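Local coordinates for protein beta-fructofuranosidase (Arthrobacter, PDB 3WPU) that belongs to the levansucrase/invertase family of the beta-fructosidase clan, whose members are built around a five-bladed beta-propeller, at residues Thr11-Gln16 against Tyr382-Gly387; Thr25-Arg30 against Thr275-Asp280; Thr29-Arg34 against Leu281-Gly286. All coordinates share one frame; numbering follows the deposited sequence.

Interaction 1: Thr11-Gln16 against Tyr382-Gly387; sequences TIHTQQ and YQPLNG
The imidazole of H13 lies with one face against the backbone carbonyl of Y382, whose O sits 2.9 Å above the ring plane, near the rim. H13 ND1 is 3.0 Å from Y382 O, but the angle is too poor for a hydrogen bond; ND1 pairs instead with D381, and NE2 with D32 of helix 30-38. T11 CG2 packs on the opposite face, while P384 CD approaches obliquely to 3.4 Å from H13 CD2. The extended chain of Q15 passes at a slant, Q15 CG 3.8 Å from Q383 CB, and Q15 OE1 bonds to K348. Residues 383-384 form a short strand next to 369-375 in an antiparallel sheet, probably a blade of the family's beta-propeller, and the N-terminal arm is laid against it. Water carries the polar link. Q383 has CG anti to the backbone N (chi1 173°) and bends at chi2, which folds its amide back so that NE2 donates to P384 O at 3.0 Å, within the amide plane and nearly straight (171°). That bond fixes the amide's rotation. NE2 also holds a water that donates to T11 O, and a water 2.9 Å from Q383 OE1 bridges to H13 O and Q15 NE2.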
loop_
_atom_site.group_PDB
_atom_site.type_symbol
_atom_site.label_atom_id
_atom_site.label_comp_id
_atom_site.label_asym_id
_atom_site.label_seq_id
_atom_site.Cartn_x
_atom_site.Cartn_y
_atom_site.Cartn_z
ATOM N N THR A 11 -10.538 22.692 -5.630
ATOM C CA THR A 11 -11.787 22.675 -4.892
ATOM C C THR A 11 -11.495 23.091 -3.472
ATOM O O THR A 11 -10.445 22.780 -2.927
ATOM C CB THR A 11 -12.393 21.248 -4.925
ATOM O OG1 THR A 11 -12.576 20.845 -6.287
ATOM C CG2 THR A 11 -13.720 21.194 -4.232
ATOM N N ILE A 12 -12.437 23.802 -2.855
ATOM C CA ILE A 12 -12.321 24.119 -1.442
ATOM C C ILE A 12 -12.821 22.918 -0.654
ATOM O O ILE A 12 -13.973 22.499 -0.826
ATOM C CB ILE A 12 -13.117 25.389 -1.077
ATOM C CG1 ILE A 12 -12.525 26.599 -1.818
ATOM C CG2 ILE A 12 -13.057 25.613 0.419
ATOM C CD1 ILE A 12 -13.234 27.913 -1.541
ATOM N N HIS A 13 -11.930 22.349 0.165
ATOM C CA HIS A 13 -12.253 21.213 1.022
ATOM C C HIS A 13 -12.085 21.672 2.470
ATOM O O HIS A 13 -11.136 22.378 2.804
ATOM C CB HIS A 13 -11.316 20.032 0.791
ATOM C CG HIS A 13 -11.479 19.361 -0.538
ATOM N ND1 HIS A 13 -12.458 18.426 -0.786
ATOM C CD2 HIS A 13 -10.741 19.441 -1.675
ATOM C CE1 HIS A 13 -12.342 17.984 -2.030
ATOM N NE2 HIS A 13 -11.298 18.571 -2.579
ATOM N N THR A 14 -13.003 21.265 3.331
ATOM C CA THR A 14 -13.023 21.771 4.699
ATOM C C THR A 14 -12.289 20.938 5.727
ATOM O O THR A 14 -12.081 21.401 6.848
ATOM C CB THR A 14 -14.475 21.890 5.188
ATOM O OG1 THR A 14 -15.019 20.588 5.371
ATOM C CG2 THR A 14 -15.323 22.625 4.171
ATOM N N GLN A 15 -11.943 19.696 5.369
ATOM C CA GLN A 15 -11.378 18.704 6.295
ATOM C C GLN A 15 -12.305 18.275 7.429
ATOM O O GLN A 15 -11.878 17.548 8.313
ATOM C CB GLN A 15 -10.037 19.171 6.861
ATOM C CG GLN A 15 -8.972 19.331 5.779
ATOM C CD GLN A 15 -7.611 19.591 6.365
ATOM O OE1 GLN A 15 -7.189 18.918 7.318
ATOM N NE2 GLN A 15 -6.905 20.572 5.807
ATOM N N GLN A 16 -13.553 18.730 7.400
ATOM C CA GLN A 16 -14.475 18.432 8.504
ATOM C C GLN A 16 -14.708 16.922 8.617
ATOM O O GLN A 16 -14.834 16.204 7.602
ATOM C CB GLN A 16 -15.795 19.196 8.353
ATOM C CG GLN A 16 -16.704 18.757 7.230
ATOM C CD GLN A 16 -17.790 19.787 6.953
ATOM O OE1 GLN A 16 -18.770 19.879 7.708
ATOM N NE2 GLN A 16 -17.618 20.583 5.889
ATOM N N TYR A 382 -11.850 15.386 2.895
ATOM C CA TYR A 382 -10.410 15.327 2.724
ATOM C C TYR A 382 -9.877 16.418 1.788
ATOM O O TYR A 382 -10.481 16.715 0.750
ATOM C CB TYR A 382 -10.014 13.971 2.152
ATOM C CG TYR A 382 -9.893 12.848 3.162
ATOM C CD1 TYR A 382 -10.897 11.880 3.302
ATOM C CD2 TYR A 382 -8.760 12.744 3.980
ATOM C CE1 TYR A 382 -10.790 10.857 4.245
ATOM C CE2 TYR A 382 -8.644 11.710 4.903
ATOM C CZ TYR A 382 -9.657 10.765 5.025
ATOM O OH TYR A 382 -9.480 9.761 5.959
ATOM N N GLN A 383 -8.750 16.989 2.193
ATOM C CA GLN A 383 -8.011 17.947 1.402
ATOM C C GLN A 383 -6.902 17.182 0.688
ATOM O O GLN A 383 -5.983 16.710 1.354
ATOM C CB GLN A 383 -7.367 18.965 2.326
ATOM C CG GLN A 383 -6.429 19.943 1.658
ATOM C CD GLN A 383 -7.144 20.726 0.575
ATOM O OE1 GLN A 383 -8.111 21.452 0.856
ATOM N NE2 GLN A 383 -6.745 20.526 -0.666
ATOM N N PRO A 384 -6.971 17.086 -0.642
ATOM C CA PRO A 384 -5.808 16.503 -1.329
ATOM C C PRO A 384 -4.541 17.300 -1.089
ATOM O O PRO A 384 -4.572 18.536 -1.052
ATOM C CB PRO A 384 -6.220 16.567 -2.798
ATOM C CG PRO A 384 -7.705 16.556 -2.797
ATOM C CD PRO A 384 -8.026 17.438 -1.603
ATOM N N LEU A 385 -3.425 16.610 -0.893
ATOM C CA LEU A 385 -2.189 17.259 -0.444
ATOM C C LEU A 385 -1.538 18.103 -1.531
ATOM O O LEU A 385 -1.804 17.903 -2.739
ATOM C CB LEU A 385 -1.170 16.218 0.050
ATOM C CG LEU A 385 -1.603 15.364 1.235
ATOM C CD1 LEU A 385 -0.672 14.175 1.372
ATOM C CD2 LEU A 385 -1.675 16.186 2.515
ATOM N N ASN A 386 -0.713 19.056 -1.099
ATOM C CA ASN A 386 0.161 19.835 -1.997
ATOM C C ASN A 386 -0.602 20.638 -3.061
ATOM O O ASN A 386 -0.665 20.278 -4.238
ATOM C CB ASN A 386 1.244 18.902 -2.579
ATOM C CG ASN A 386 2.107 18.306 -1.487
ATOM O OD1 ASN A 386 2.271 17.067 -1.357
ATOM N ND2 ASN A 386 2.616 19.157 -0.674
ATOM N N GLY A 387 -1.203 21.738 -2.609
ATOM C CA GLY A 387 -1.937 22.650 -3.474
ATOM C C GLY A 387 -3.265 22.097 -3.949
ATOM O O GLY A 387 -3.810 22.555 -4.944
HETATM O O HOH W 1 -8.232 21.048 -3.214
HETATM O O HOH W 2 -9.313 23.781 0.213
HETATM O O HOH W 3 -8.177 22.258 3.647
#

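Interaction 2: Thr25-Arg30 against Thr275-Asp280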
loop_
_atom_site.group_PDB
_atom_site.type_symbol
_atom_site.label_atom_id
_atom_site.label_comp_id
_atom_site.label_asym_id
_atom_site.label_seq_id
_atom_site.Cartn_x
_atom_site.Cartn_y
_atom_site.Cartn_z
ATOM N N THR A 25 -18.990 11.102 1.373
ATOM C CA THR A 25 -17.837 10.594 0.617
ATOM C C THR A 25 -17.105 11.802 0.044
ATOM O O THR A 25 -17.697 12.602 -0.715
ATOM C CB THR A 25 -18.283 9.689 -0.526
ATOM O OG1 THR A 25 -18.977 8.544 -0.040
ATOM C CG2 THR A 25 -17.072 9.204 -1.345
ATOM N N ALA A 26 -15.823 11.921 0.391
ATOM C CA ALA A 26 -14.962 12.991 -0.128
ATOM C C ALA A 26 -14.681 12.710 -1.590
ATOM O O ALA A 26 -14.614 11.545 -1.979
ATOM C CB ALA A 26 -13.648 13.060 0.617
ATOM N N LYS A 27 -14.521 13.778 -2.360
ATOM C CA LYS A 27 -14.168 13.667 -3.782
ATOM C C LYS A 27 -12.786 14.210 -4.038
ATOM O O LYS A 27 -12.437 15.324 -3.609
ATOM C CB LYS A 27 -15.181 14.435 -4.631
ATOM C CG LYS A 27 -16.598 13.890 -4.521
ATOM C CD LYS A 27 -17.537 14.647 -5.425
ATOM C CE LYS A 27 -18.954 14.140 -5.312
ATOM N NZ LYS A 27 -19.564 14.610 -4.048
ATOM N N TRP A 28 -11.979 13.427 -4.765
ATOM C CA TRP A 28 -10.770 13.937 -5.393
ATOM C C TRP A 28 -11.244 14.430 -6.747
ATOM O O TRP A 28 -11.585 13.620 -7.603
ATOM C CB TRP A 28 -9.736 12.829 -5.550
ATOM C CG TRP A 28 -8.429 13.255 -6.118
ATOM C CD1 TRP A 28 -7.899 14.512 -6.111
ATOM C CD2 TRP A 28 -7.442 12.414 -6.751
ATOM N NE1 TRP A 28 -6.673 14.513 -6.733
ATOM C CE2 TRP A 28 -6.354 13.229 -7.073
ATOM C CE3 TRP A 28 -7.355 11.040 -6.996
ATOM C CZ2 TRP A 28 -5.220 12.734 -7.708
ATOM C CZ3 TRP A 28 -6.238 10.563 -7.657
ATOM C CH2 TRP A 28 -5.182 11.397 -7.953
ATOM N N THR A 29 -11.376 15.746 -6.891
ATOM C CA THR A 29 -12.159 16.282 -8.009
ATOM C C THR A 29 -11.295 16.466 -9.243
ATOM O O THR A 29 -10.083 16.446 -9.156
ATOM C CB THR A 29 -12.788 17.640 -7.685
ATOM O OG1 THR A 29 -11.759 18.630 -7.556
ATOM C CG2 THR A 29 -13.595 17.579 -6.381
ATOM N N ARG A 30 -11.929 16.729 -10.391
ATOM C CA ARG A 30 -11.171 17.064 -11.606
ATOM C C ARG A 30 -10.404 18.382 -11.431
ATOM O O ARG A 30 -9.278 18.493 -11.871
ATOM C CB ARG A 30 -12.096 17.110 -12.821
ATOM C CG ARG A 30 -12.594 15.733 -13.219
ATOM C CD ARG A 30 -13.413 15.734 -14.507
ATOM N NE ARG A 30 -12.726 16.243 -15.693
ATOM C CZ ARG A 30 -11.994 15.510 -16.525
ATOM N NH1 ARG A 30 -11.791 14.218 -16.296
ATOM N NH2 ARG A 30 -11.443 16.077 -17.588
ATOM N N THR A 275 -22.211 8.224 -14.570
ATOM C CA THR A 275 -22.095 9.632 -14.866
ATOM C C THR A 275 -21.375 10.362 -13.744
ATOM O O THR A 275 -21.291 9.880 -12.610
ATOM C CB THR A 275 -23.469 10.274 -15.028
ATOM O OG1 THR A 275 -24.205 10.090 -13.820
ATOM C CG2 THR A 275 -24.216 9.664 -16.207
ATOM N N CYS A 276 -20.864 11.534 -14.086
ATOM C CA CYS A 276 -20.274 12.415 -13.107
ATOM C C CYS A 276 -21.203 13.602 -12.899
ATOM O O CYS A 276 -22.082 13.863 -13.716
ATOM C CB CYS A 276 -18.852 12.777 -13.516
ATOM S SG CYS A 276 -17.781 11.318 -13.329
ATOM N N ASN A 277 -21.069 14.266 -11.766
ATOM C CA ASN A 277 -21.869 15.445 -11.481
ATOM C C ASN A 277 -20.978 16.646 -11.189
ATOM O O ASN A 277 -19.750 16.547 -11.282
ATOM C CB ASN A 277 -22.847 15.156 -10.339
ATOM C CG ASN A 277 -22.160 14.843 -9.026
ATOM O OD1 ASN A 277 -21.025 15.260 -8.767
ATOM N ND2 ASN A 277 -22.850 14.094 -8.179
ATOM N N GLU A 278 -21.584 17.782 -10.850
ATOM C CA GLU A 278 -20.818 19.010 -10.612
ATOM C C GLU A 278 -19.790 18.848 -9.499
ATOM O O GLU A 278 -18.704 19.416 -9.575
ATOM C CB GLU A 278 -21.748 20.188 -10.268
ATOM C CG GLU A 278 -22.420 20.774 -11.493
ATOM C CD GLU A 278 -23.305 21.969 -11.169
ATOM O OE1 GLU A 278 -24.024 22.418 -12.083
ATOM O OE2 GLU A 278 -23.293 22.449 -10.013
ATOM N N ALA A 279 -20.140 18.088 -8.468
ATOM C CA ALA A 279 -19.249 17.900 -7.325
ATOM C C ALA A 279 -18.009 17.070 -7.685
ATOM O O ALA A 279 -16.941 17.328 -7.156
ATOM C CB ALA A 279 -19.999 17.282 -6.159
ATOM N N ASP A 280 -18.166 16.101 -8.574
ATOM C CA ASP A 280 -17.019 15.341 -9.096
ATOM C C ASP A 280 -16.085 16.259 -9.889
ATOM O O ASP A 280 -14.853 16.141 -9.792
ATOM C CB ASP A 280 -17.455 14.221 -10.035
ATOM C CG ASP A 280 -18.339 13.188 -9.378
ATOM O OD1 ASP A 280 -18.057 12.724 -8.253
ATOM O OD2 ASP A 280 -19.319 12.822 -10.041
HETATM O O HOH W 4 -22.039 13.374 -5.286
#
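K27 lays its aliphatic chain over the first turn of helix 278-281. K27 CD sits 3.2 Å from A279 O. One carbon further, K27 CE touches the CB of A279 at 3.4 Å, tighter than an ordinary carbon-carbon contact. The chain is extended until its last torsion, where a bend (chi4 75°) turns the amine aside. K27 NZ thus ends 4.8 Å from D280 OD1, so the opposite charges form no salt bridge, although they may still attract each other. The amine is linked to N277 through a water, which it holds weakly and which also accepts from N277 ND2.

Further along, T29 meets the same helix through its methyl, T29 CG2 lying 3.4 Å from A279 O. Next to it, R30 N donates to D280 O at 3.0 Å (156°), in the plane of that carbonyl. The same oxygen receives a CA-H...O contact from T29, so a carbonyl of the short helix is gripped at the start of helix 30-38. The R30 guanidinium turns elsewhere, NE forming a salt bridge with E291 while NH1 and NH2 bond to the carbonyls of C332 and A362.

D280 is also held by N277. D280 N donates to N277 OD1 at 3.0 Å, nearly along the C=O axis (171°), and in return N277 N donates to D280 OD2 at 2.9 Å. This reciprocal pair holds the aspartate in place beside the lysine chain. Just before it, C276 is tied by a disulfide to C332, and the side chains of C276 and D280 both touch strand 321-331, the neighbour of strand 26-27. The arrangement is a classic helix-start motif, an N277/D280 capping box, set against the edge strand 26-27 of a mixed beta-sheet.

Interaction 3: Thr29-Arg34 against Leu281-Gly286; sequences TRADAR and LGYRQG
Y283 extends its phenol across the first turn of helix 30-38, between A31 and R34. From CB the ring swings with CG anti to the carbonyl carbon, beside the backbone N (chi1 -65°), which sets one ring face under the carbonyl O of L281, offset toward the rim. Y283 CD1 then meets the methyl of A31, with A31 CB 3.7 Å away, and CE1 continues past the same methyl. At the tip, Y283 OH accepts a hydrogen bond from R34 NH1 at 2.8 Å, almost straight (167°). The hydroxyl lies in the guanidinium plane, while the guanidinium and ring planes stand 69° apart, so the edge of the guanidinium points at the hydroxyl. R34 CD also lies beside the hydroxyl, and the bend at chi3 turns NH1 from there to Y283 OH. The phenol oxygen is also hydrogen-bonded to E291, which salt-bridges R30 and so joins it to Y283; R34 NH1 has a second acceptor in Y289 O.

The backbone supplies the second link. A31 N donates to L281 O at 3.0 Å, so a carbonyl at the end of one helix meets an N-H at the start of the other. G282, with positive phi, leaves the helix here, and its CA comes within 3.8 Å of T29 CB. The start of helix 30-38 is closed by a capping box: D32 N donates to T29 OG1 at 2.9 Å, and T29 N to D32 OD2 at 3.2 Å, from above the carboxylate plane. T29 OG1 is also hydrogen-bonded to T11 OG1.

L281 and R30 run side by side, L281 CD1 4.1 Å from R30 CD. Both pack on helix 293-297, so the start of helix 30-38, directly after strand 26-27, meets the end of helix 278-281 with helix 293-297 against the pair.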
loop_
_atom_site.group_PDB
_atom_site.type_symbol
_atom_site.label_atom_id
_atom_site.label_comp_id
_atom_site.label_asym_id
_atom_site.label_seq_id
_atom_site.Cartn_x
_atom_site.Cartn_y
_atom_site.Cartn_z
ATOM N N THR A 29 -11.376 15.746 -6.891
ATOM C CA THR A 29 -12.159 16.282 -8.009
ATOM C C THR A 29 -11.295 16.466 -9.243
ATOM O O THR A 29 -10.083 16.446 -9.156
ATOM C CB THR A 29 -12.788 17.640 -7.685
ATOM O OG1 THR A 29 -11.759 18.630 -7.556
ATOM C CG2 THR A 29 -13.595 17.579 -6.381
ATOM N N ARG A 30 -11.929 16.729 -10.391
ATOM C CA ARG A 30 -11.171 17.064 -11.606
ATOM C C ARG A 30 -10.404 18.382 -11.431
ATOM O O ARG A 30 -9.278 18.493 -11.871
ATOM C CB ARG A 30 -12.096 17.110 -12.821
ATOM C CG ARG A 30 -12.594 15.733 -13.219
ATOM C CD ARG A 30 -13.413 15.734 -14.507
ATOM N NE ARG A 30 -12.726 16.243 -15.693
ATOM C CZ ARG A 30 -11.994 15.510 -16.525
ATOM N NH1 ARG A 30 -11.791 14.218 -16.296
ATOM N NH2 ARG A 30 -11.443 16.077 -17.588
ATOM N N ALA A 31 -11.000 19.357 -10.742
ATOM C CA ALA A 31 -10.343 20.618 -10.455
ATOM C C ALA A 31 -9.082 20.372 -9.621
ATOM O O ALA A 31 -8.023 20.953 -9.897
ATOM C CB ALA A 31 -11.302 21.551 -9.719
ATOM N N ASP A 32 -9.191 19.489 -8.633
ATOM C CA ASP A 32 -8.052 19.100 -7.771
ATOM C C ASP A 32 -6.967 18.452 -8.654
ATOM O O ASP A 32 -5.810 18.854 -8.640
ATOM C CB ASP A 32 -8.505 18.107 -6.673
ATOM C CG ASP A 32 -9.410 18.739 -5.594
ATOM O OD1 ASP A 32 -9.409 19.978 -5.421
ATOM O OD2 ASP A 32 -10.083 17.945 -4.891
ATOM N N ALA A 33 -7.367 17.453 -9.420
ATOM C CA ALA A 33 -6.424 16.689 -10.211
ATOM C C ALA A 33 -5.738 17.557 -11.264
ATOM O O ALA A 33 -4.577 17.285 -11.648
ATOM C CB ALA A 33 -7.127 15.477 -10.839
ATOM N N ARG A 34 -6.392 18.617 -11.722
ATOM C CA ARG A 34 -5.767 19.493 -12.730
ATOM C C ARG A 34 -4.639 20.336 -12.157
ATOM O O ARG A 34 -3.802 20.848 -12.888
ATOM C CB ARG A 34 -6.807 20.332 -13.494
ATOM C CG ARG A 34 -7.644 19.478 -14.429
ATOM C CD ARG A 34 -8.768 20.234 -15.123
ATOM N NE ARG A 34 -8.290 21.307 -15.997
ATOM C CZ ARG A 34 -9.058 22.273 -16.513
ATOM N NH1 ARG A 34 -10.355 22.352 -16.223
ATOM N NH2 ARG A 34 -8.506 23.203 -17.295
ATOM N N LEU A 281 -16.663 17.177 -10.659
ATOM C CA LEU A 281 -15.849 18.145 -11.416
ATOM C C LEU A 281 -15.149 19.126 -10.470
ATOM O O LEU A 281 -13.946 19.370 -10.582
ATOM C CB LEU A 281 -16.685 18.865 -12.474
ATOM C CG LEU A 281 -16.753 18.168 -13.821
ATOM C CD1 LEU A 281 -17.284 16.752 -13.731
ATOM C CD2 LEU A 281 -17.616 19.026 -14.743
ATOM N N GLY A 282 -15.897 19.626 -9.483
ATOM C CA GLY A 282 -15.330 20.359 -8.357
ATOM C C GLY A 282 -14.877 21.796 -8.600
ATOM O O GLY A 282 -14.167 22.357 -7.774
ATOM N N TYR A 283 -15.297 22.402 -9.706
ATOM C CA TYR A 283 -14.838 23.755 -10.037
ATOM C C TYR A 283 -15.509 24.764 -9.148
ATOM O O TYR A 283 -16.667 24.607 -8.768
ATOM C CB TYR A 283 -15.090 24.097 -11.515
ATOM C CG TYR A 283 -14.260 23.199 -12.386
ATOM C CD1 TYR A 283 -12.895 23.387 -12.472
ATOM C CD2 TYR A 283 -14.822 22.090 -13.016
ATOM C CE1 TYR A 283 -12.104 22.536 -13.243
ATOM C CE2 TYR A 283 -14.042 21.225 -13.782
ATOM C CZ TYR A 283 -12.695 21.442 -13.869
ATOM O OH TYR A 283 -11.898 20.587 -14.605
ATOM N N ARG A 284 -14.761 25.801 -8.817
ATOM C CA ARG A 284 -15.362 26.972 -8.160
ATOM C C ARG A 284 -16.251 27.654 -9.171
ATOM O O ARG A 284 -15.915 27.734 -10.362
ATOM C CB ARG A 284 -14.286 27.913 -7.659
ATOM C CG ARG A 284 -13.277 27.233 -6.765
ATOM C CD ARG A 284 -12.318 28.207 -6.139
ATOM N NE ARG A 284 -11.280 27.495 -5.392
ATOM C CZ ARG A 284 -10.491 28.036 -4.465
ATOM N NH1 ARG A 284 -10.640 29.312 -4.077
ATOM N NH2 ARG A 284 -9.554 27.285 -3.879
ATOM N N GLN A 285 -17.435 28.079 -8.744
ATOM C CA GLN A 285 -18.394 28.616 -9.702
ATOM C C GLN A 285 -17.796 29.822 -10.431
ATOM O O GLN A 285 -17.188 30.695 -9.815
ATOM C CB GLN A 285 -19.710 29.026 -9.025
ATOM C CG GLN A 285 -20.808 29.180 -10.086
ATOM C CD GLN A 285 -22.119 29.736 -9.561
ATOM O OE1 GLN A 285 -23.099 29.902 -10.312
ATOM N NE2 GLN A 285 -22.146 30.030 -8.290
ATOM N N GLY A 286 -17.936 29.830 -11.750
ATOM C CA GLY A 286 -17.459 30.943 -12.559
ATOM C C GLY A 286 -16.052 30.747 -13.100
ATOM O O GLY A 286 -15.607 31.507 -13.951
#

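In the fold
From the N terminus, the chain first enters interaction 1, where the arm 11-16 meets 382-387 and closes a loop of 365 intervening residues. Interactions 2 and 3 are nested inside it: 25-30 and 29-34 overlap at T29 and R30, and their partners 275-280 and 281-286 follow one another without a gap, so the two contacts form one continuous seam. T11 OG1 ties the three together, with probable hydrogen bonds to T29 OG1 and G282 O. P384 packs on W28 and D32, bringing the sheet that holds strand 383-384 up to strand 26-27 and helix 30-38. The contacts therefore join the N-terminal arm, two sheets, probably propeller blades, and the short helices beside them.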